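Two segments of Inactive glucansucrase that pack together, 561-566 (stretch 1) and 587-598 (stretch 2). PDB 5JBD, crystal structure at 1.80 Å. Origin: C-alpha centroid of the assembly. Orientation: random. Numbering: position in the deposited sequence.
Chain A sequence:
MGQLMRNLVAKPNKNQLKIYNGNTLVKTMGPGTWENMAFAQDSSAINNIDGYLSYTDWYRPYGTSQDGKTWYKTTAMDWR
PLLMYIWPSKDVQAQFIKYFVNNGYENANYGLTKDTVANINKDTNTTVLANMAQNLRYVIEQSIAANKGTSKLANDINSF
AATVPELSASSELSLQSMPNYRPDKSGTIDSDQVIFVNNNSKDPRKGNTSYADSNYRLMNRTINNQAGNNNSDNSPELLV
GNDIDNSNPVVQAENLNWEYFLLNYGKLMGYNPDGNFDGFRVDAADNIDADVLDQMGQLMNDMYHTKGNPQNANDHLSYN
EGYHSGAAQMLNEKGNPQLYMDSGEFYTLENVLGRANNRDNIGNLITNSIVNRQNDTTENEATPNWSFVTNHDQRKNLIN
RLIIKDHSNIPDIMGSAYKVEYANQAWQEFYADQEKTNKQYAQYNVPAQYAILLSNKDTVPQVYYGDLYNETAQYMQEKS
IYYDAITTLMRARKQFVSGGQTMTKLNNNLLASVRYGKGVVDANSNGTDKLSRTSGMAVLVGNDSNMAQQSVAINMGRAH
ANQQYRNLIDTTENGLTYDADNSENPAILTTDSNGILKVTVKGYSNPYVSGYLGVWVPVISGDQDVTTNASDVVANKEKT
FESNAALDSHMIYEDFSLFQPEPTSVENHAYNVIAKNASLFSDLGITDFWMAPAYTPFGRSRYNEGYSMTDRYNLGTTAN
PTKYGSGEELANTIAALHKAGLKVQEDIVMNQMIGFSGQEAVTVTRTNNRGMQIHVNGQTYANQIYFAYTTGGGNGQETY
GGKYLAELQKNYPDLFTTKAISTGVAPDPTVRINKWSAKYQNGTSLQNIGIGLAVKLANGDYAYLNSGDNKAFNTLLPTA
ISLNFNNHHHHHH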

ATOM      1  N   ALA A 561      27.439 -36.840 -16.029  1.00 29.28           N
ATOM      2  CA  ALA A 561      28.297 -37.942 -15.549  1.00 29.76           C
ATOM      3  C   ALA A 561      29.757 -37.542 -15.671  1.00 31.11           C
ATOM      4  O   ALA A 561      30.130 -36.785 -16.569  1.00 30.14           O
ATOM      5  CB  ALA A 561      28.032 -39.219 -16.331  1.00 30.75           C
ATOM      6  N   ASN A 562      30.577 -38.021 -14.736  1.00 33.61           N
ATOM      7  CA  ASN A 562      32.025 -37.790 -14.751  1.00 34.27           C
ATOM      8  C   ASN A 562      32.343 -36.301 -14.894  1.00 33.80           C
ATOM      9  O   ASN A 562      33.141 -35.895 -15.747  1.00 33.57           O
ATOM     10  CB  ASN A 562      32.685 -38.615 -15.869  1.00 35.76           C
ATOM     11  CG  ASN A 562      32.351 -40.107 -15.780  1.00 37.42           C
ATOM     12  OD1 ASN A 562      31.829 -40.697 -16.731  1.00 37.83           O
ATOM     13  ND2 ASN A 562      32.626 -40.709 -14.630  1.00 36.28           N
ATOM     14  N   GLN A 563      31.711 -35.499 -14.044  1.00 31.92           N
ATOM     15  CA  GLN A 563      31.793 -34.049 -14.151  1.00 30.48           C
ATOM     16  C   GLN A 563      32.181 -33.379 -12.848  1.00 30.22           C
ATOM     17  O   GLN A 563      31.684 -33.743 -11.784  1.00 28.54           O
ATOM     18  CB  GLN A 563      30.465 -33.484 -14.649  1.00 29.86           C
ATOM     19  CG  GLN A 563      30.550 -31.994 -14.950  1.00 28.65           C
ATOM     20  CD  GLN A 563      29.366 -31.453 -15.715  1.00 28.31           C
ATOM     21  OE1 GLN A 563      28.378 -32.147 -15.960  1.00 26.76           O
ATOM     22  NE2 GLN A 563      29.460 -30.177 -16.094  1.00 28.40           N
ATOM     23  N   GLN A 564      33.046 -32.368 -12.959  1.00 30.61           N
ATOM     24  CA  GLN A 564      33.524 -31.595 -11.812  1.00 30.75           C
ATOM     25  C   GLN A 564      32.537 -30.502 -11.431  1.00 29.27           C
ATOM     26  O   GLN A 564      32.078 -29.754 -12.298  1.00 29.62           O
ATOM     27  CB  GLN A 564      34.860 -30.942 -12.141  1.00 31.99           C
ATOM     28  CG  GLN A 564      35.930 -31.942 -12.533  1.00 34.29           C
ATOM     29  CD  GLN A 564      37.309 -31.331 -12.559  1.00 35.87           C
ATOM     30  OE1 GLN A 564      37.474 -30.122 -12.739  1.00 38.66           O
ATOM     31  NE2 GLN A 564      38.307 -32.160 -12.331  1.00 38.09           N
ATOM     32  N   TYR A 565      32.225 -30.419 -10.138  1.00 28.58           N
ATOM     33  CA  TYR A 565      31.337 -29.396  -9.575  1.00 28.70           C
ATOM     34  C   TYR A 565      32.076 -28.561  -8.541  1.00 30.92           C
ATOM     35  O   TYR A 565      32.863 -29.089  -7.748  1.00 30.79           O
ATOM     36  CB  TYR A 565      30.083 -30.052  -8.971  1.00 28.54           C
ATOM     37  CG  TYR A 565      29.091 -30.391 -10.040  1.00 26.88           C
ATOM     38  CD1 TYR A 565      29.222 -31.543 -10.790  1.00 26.62           C
ATOM     39  CD2 TYR A 565      28.075 -29.491 -10.370  1.00 26.15           C
ATOM     40  CE1 TYR A 565      28.341 -31.835 -11.803  1.00 26.76           C
ATOM     41  CE2 TYR A 565      27.185 -29.765 -11.388  1.00 26.08           C
ATOM     42  CZ  TYR A 565      27.321 -30.933 -12.101  1.00 26.00           C
ATOM     43  OH  TYR A 565      26.440 -31.215 -13.097  1.00 26.87           O
ATOM     44  N   ARG A 566      31.828 -27.257  -8.567  1.00 29.80           N
ATOM     45  CA  ARG A 566      32.421 -26.331  -7.627  1.00 32.60           C
ATOM     46  C   ARG A 566      31.509 -26.142  -6.422  1.00 30.01           C
ATOM     47  O   ARG A 566      30.291 -26.003  -6.563  1.00 30.60           O
ATOM     48  CB  ARG A 566      32.659 -24.967  -8.310  1.00 37.07           C
ATOM     49  CG  ARG A 566      33.373 -23.962  -7.415  1.00 42.40           C
ATOM     50  CD  ARG A 566      33.941 -22.791  -8.204  1.00 47.59           C
ATOM     51  NE  ARG A 566      32.908 -21.849  -8.662  1.00 49.14           N
ATOM     52  CZ  ARG A 566      32.530 -20.723  -8.037  1.00 55.00           C
ATOM     53  NH1 ARG A 566      33.063 -20.342  -6.872  1.00 59.86           N
ATOM     54  NH2 ARG A 566      31.592 -19.954  -8.589  1.00 53.70           N
ATOM     55  N   ALA A 587      36.726 -27.974  -2.247  1.00 38.45           N
ATOM     56  CA  ALA A 587      36.372 -26.962  -3.259  1.00 38.76           C
ATOM     57  C   ALA A 587      35.721 -27.545  -4.516  1.00 37.07           C
ATOM     58  O   ALA A 587      34.900 -26.882  -5.161  1.00 35.09           O
ATOM     59  CB  ALA A 587      37.608 -26.157  -3.648  1.00 39.22           C
ATOM     60  N   ILE A 588      36.130 -28.763  -4.874  1.00 37.38           N
ATOM     61  CA  ILE A 588      35.638 -29.467  -6.063  1.00 38.12           C
ATOM     62  C   ILE A 588      35.295 -30.921  -5.701  1.00 37.98           C
ATOM     63  O   ILE A 588      36.065 -31.581  -4.998  1.00 35.14           O
ATOM     64  CB  ILE A 588      36.674 -29.424  -7.227  1.00 39.31           C
ATOM     65  CG1 ILE A 588      36.830 -27.979  -7.750  1.00 43.78           C
ATOM     66  CG2 ILE A 588      36.269 -30.348  -8.382  1.00 38.98           C
ATOM     67  CD1 ILE A 588      38.105 -27.736  -8.525  1.00 46.20           C
ATOM     68  N   LEU A 589      34.144 -31.397  -6.188  1.00 34.94           N
ATOM     69  CA  LEU A 589      33.759 -32.810  -6.129  1.00 34.88           C
ATOM     70  C   LEU A 589      33.370 -33.226  -7.532  1.00 34.34           C
ATOM     71  O   LEU A 589      32.964 -32.377  -8.349  1.00 36.97           O
ATOM     72  CB  LEU A 589      32.578 -33.024  -5.175  1.00 35.11           C
ATOM     73  CG  LEU A 589      32.844 -32.847  -3.680  1.00 35.30           C
ATOM     74  CD1 LEU A 589      31.540 -32.942  -2.893  1.00 35.08           C
ATOM     75  CD2 LEU A 589      33.851 -33.882  -3.198  1.00 36.98           C
ATOM     76  N   THR A 590      33.471 -34.519  -7.812  1.00 31.22           N
ATOM     77  CA  THR A 590      33.215 -35.048  -9.153  1.00 31.12           C
ATOM     78  C   THR A 590      32.119 -36.097  -9.115  1.00 32.01           C
ATOM     79  O   THR A 590      32.135 -36.990  -8.248  1.00 31.42           O
ATOM     80  CB  THR A 590      34.494 -35.657  -9.760  1.00 31.24           C
ATOM     81  OG1 THR A 590      35.529 -34.690  -9.728  1.00 30.69           O
ATOM     82  CG2 THR A 590      34.290 -36.085 -11.204  1.00 31.85           C
ATOM     83  N   THR A 591      31.174 -36.007 -10.054  1.00 29.43           N
ATOM     84  CA  THR A 591      30.110 -37.010 -10.173  1.00 30.61           C
ATOM     85  C   THR A 591      30.642 -38.360 -10.658  1.00 31.43           C
ATOM     86  O   THR A 591      31.653 -38.418 -11.360  1.00 30.97           O
ATOM     87  CB  THR A 591      28.979 -36.595 -11.151  1.00 29.63           C
ATOM     88  OG1 THR A 591      29.517 -36.322 -12.458  1.00 29.21           O
ATOM     89  CG2 THR A 591      28.230 -35.385 -10.613  1.00 28.76           C
ATOM     90  N   ASP A 592      29.924 -39.424 -10.309  1.00 32.30           N
ATOM     91  CA  ASP A 592      30.252 -40.769 -10.794  1.00 34.86           C
ATOM     92  C   ASP A 592      29.753 -40.944 -12.231  1.00 34.95           C
ATOM     93  O   ASP A 592      29.236 -39.994 -12.847  1.00 31.18           O
ATOM     94  CB  ASP A 592      29.742 -41.865  -9.826  1.00 34.57           C
ATOM     95  CG  ASP A 592      28.217 -42.015  -9.812  1.00 34.44           C
ATOM     96  OD1 ASP A 592      27.487 -41.440 -10.665  1.00 29.07           O
ATOM     97  OD2 ASP A 592      27.757 -42.757  -8.922  1.00 33.39           O
ATOM     98  N   SER A 593      29.886 -42.151 -12.768  1.00 32.40           N
ATOM     99  CA  SER A 593      29.560 -42.387 -14.173  1.00 33.85           C
ATOM    100  C   SER A 593      28.057 -42.373 -14.469  1.00 33.16           C
ATOM    101  O   SER A 593      27.663 -42.502 -15.627  1.00 30.84           O
ATOM    102  CB  SER A 593      30.189 -43.707 -14.638  1.00 37.20           C
ATOM    103  OG  SER A 593      29.608 -44.791 -13.932  1.00 38.28           O
ATOM    104  N   ASN A 594      27.229 -42.218 -13.431  1.00 32.50           N
ATOM    105  CA  ASN A 594      25.780 -42.086 -13.580  1.00 31.69           C
ATOM    106  C   ASN A 594      25.262 -40.666 -13.358  1.00 31.06           C
ATOM    107  O   ASN A 594      24.079 -40.430 -13.519  1.00 31.33           O
ATOM    108  CB  ASN A 594      25.100 -43.025 -12.586  1.00 32.16           C
ATOM    109  CG  ASN A 594      25.334 -44.472 -12.922  1.00 32.73           C
ATOM    110  OD1 ASN A 594      25.090 -44.917 -14.040  1.00 33.23           O
ATOM    111  ND2 ASN A 594      25.826 -45.207 -11.954  1.00 34.20           N
ATOM    112  N   GLY A 595      26.142 -39.740 -12.992  1.00 30.91           N
ATOM    113  CA  GLY A 595      25.763 -38.369 -12.665  1.00 30.30           C
ATOM    114  C   GLY A 595      25.378 -38.158 -11.210  1.00 29.96           C
ATOM    115  O   GLY A 595      24.705 -37.193 -10.904  1.00 28.03           O
ATOM    116  N   ILE A 596      25.815 -39.053 -10.314  1.00 30.37           N
ATOM    117  CA  ILE A 596      25.535 -38.935  -8.877  1.00 30.28           C
ATOM    118  C   ILE A 596      26.661 -38.184  -8.181  1.00 29.59           C
ATOM    119  O   ILE A 596      27.824 -38.527  -8.354  1.00 31.31           O
ATOM    120  CB  ILE A 596      25.367 -40.320  -8.202  1.00 29.95           C
ATOM    121  CG1 ILE A 596      24.273 -41.128  -8.900  1.00 31.12           C
ATOM    122  CG2 ILE A 596      25.054 -40.162  -6.718  1.00 31.13           C
ATOM    123  CD1 ILE A 596      22.921 -40.435  -8.989  1.00 32.00           C
ATOM    124  N   LEU A 597      26.307 -37.169  -7.392  1.00 30.04           N
ATOM    125  CA  LEU A 597      27.266 -36.428  -6.576  1.00 31.08           C
ATOM    126  C   LEU A 597      27.134 -36.816  -5.095  1.00 30.89           C
ATOM    127  O   LEU A 597      26.050 -36.730  -4.523  1.00 30.75           O
ATOM    128  CB  LEU A 597      27.050 -34.917  -6.744  1.00 30.99           C
ATOM    129  CG  LEU A 597      28.187 -34.033  -6.233  1.00 31.32           C
ATOM    130  CD1 LEU A 597      29.405 -34.169  -7.132  1.00 32.76           C
ATOM    131  CD2 LEU A 597      27.747 -32.580  -6.134  1.00 33.45           C
ATOM    132  N   LYS A 598      28.254 -37.204  -4.488  1.00 33.00           N
ATOM    133  CA  LYS A 598      28.317 -37.660  -3.092  1.00 34.86           C
ATOM    134  C   LYS A 598      28.760 -36.512  -2.202  1.00 32.27           C
ATOM    135  O   LYS A 598      29.846 -35.984  -2.389  1.00 32.93           O
ATOM    136  CB  LYS A 598      29.359 -38.814  -2.955  1.00 38.86           C
ATOM    137  CG  LYS A 598      28.792 -40.237  -3.068  1.00 47.55           C
ATOM    138  CD  LYS A 598      28.413 -40.778  -1.683  1.00 56.40           C
ATOM    139  CE  LYS A 598      27.018 -41.366  -1.655  1.00 57.31           C
ATOM    140  NZ  LYS A 598      26.561 -41.662  -0.274  1.00 61.05           N
TER

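The two stretches meet as neighbouring strands running in opposite directions: 564-566 lies against 588-590, with 148° between their N-to-C directions and 4.6 Å between their axes at closest approach. Beyond this ladder stretch 2 bends through a tight turn, and the start of stretch 1 packs against that turn. Together they bury 579 Å².

Stretch 2 enters at A587, whose small side chain stays clear of stretch 1; its contribution is a carbonyl, with O of A587 3.5 Å from the CA of R566 in a CA-H...O contact. I588 then pairs with R566 at a non-hydrogen-bonded position, where the CA atoms stand 4.8 Å apart. The CA of I588 lies 3.3 Å from the O of Y565, another CA-H...O contact. The beta-branched isoleucine suits an extended backbone, and the CG2 of I588 reaches within 4.1 Å of the CB of Q564, so the aliphatic part of the glutamine gives it an apolar neighbour.

L589 and Y565 form the hydrogen-bonded pair. Y565 N donates to L589 O at 2.8 Å, and L589 N returns a bond to Y565 O at 3.1 Å, closing the small ring typical of antiparallel sheets. Their side chains share the face opposite that of I588, T590, Q564 and R566, although the end of the leucine leads away from stretch 1.

T590 faces Q564, their CA atoms 4.4 Å apart. Threonine, also beta-branched, is at home in a strand, and on this exposed face the OG1 of T590 sits 3.9 Å from the CG of Q564, a packing contact with the aliphatic part of a flexible polar chain.

T591 does the most varied work. T591 N donates to Q563 O at 2.9 Å, while its side chain, in the p rotamer, points toward stretch 1 and T591 OG1 accepts a hydrogen bond from Q563 N, 2.8 Å away. Thus a side-chain hydroxyl satisfies a backbone amide where regular strand pairing has ended. The methyl serves a different neighbour: CG2 of T591 lies 3.7 Å from CE1 of the buried Y565 ring.

D592 opens a type I turn that ends at G595. Its side chain points away from stretch 1 and organises the turn instead: D592 OD1 accepts from N594 N and I596 N, both at 2.9 Å. The carbonyl O of D592 is shared, taking G595 N at 3.1 Å within the turn and N562 N at 3.0 Å across the interface.

The side-chain end of N562 comes close to S593, with ND2 of N562 3.5 Å from CA of S593, while the carbonyl O of S593 lies 3.4 Å from CB of A561, whose side chain is a single methyl. G595 has phi/psi of 88/21, where a side chain would be jammed against the preceding carbonyl; here the CA atoms of G595 and A561 are 3.9 Å apart.

I596 and K598 make no contact, but between them L597 points toward stretch 1, with CD2 of L597 4.5 Å from the CB of Y565, adding an apolar neighbour to the buried tyrosine.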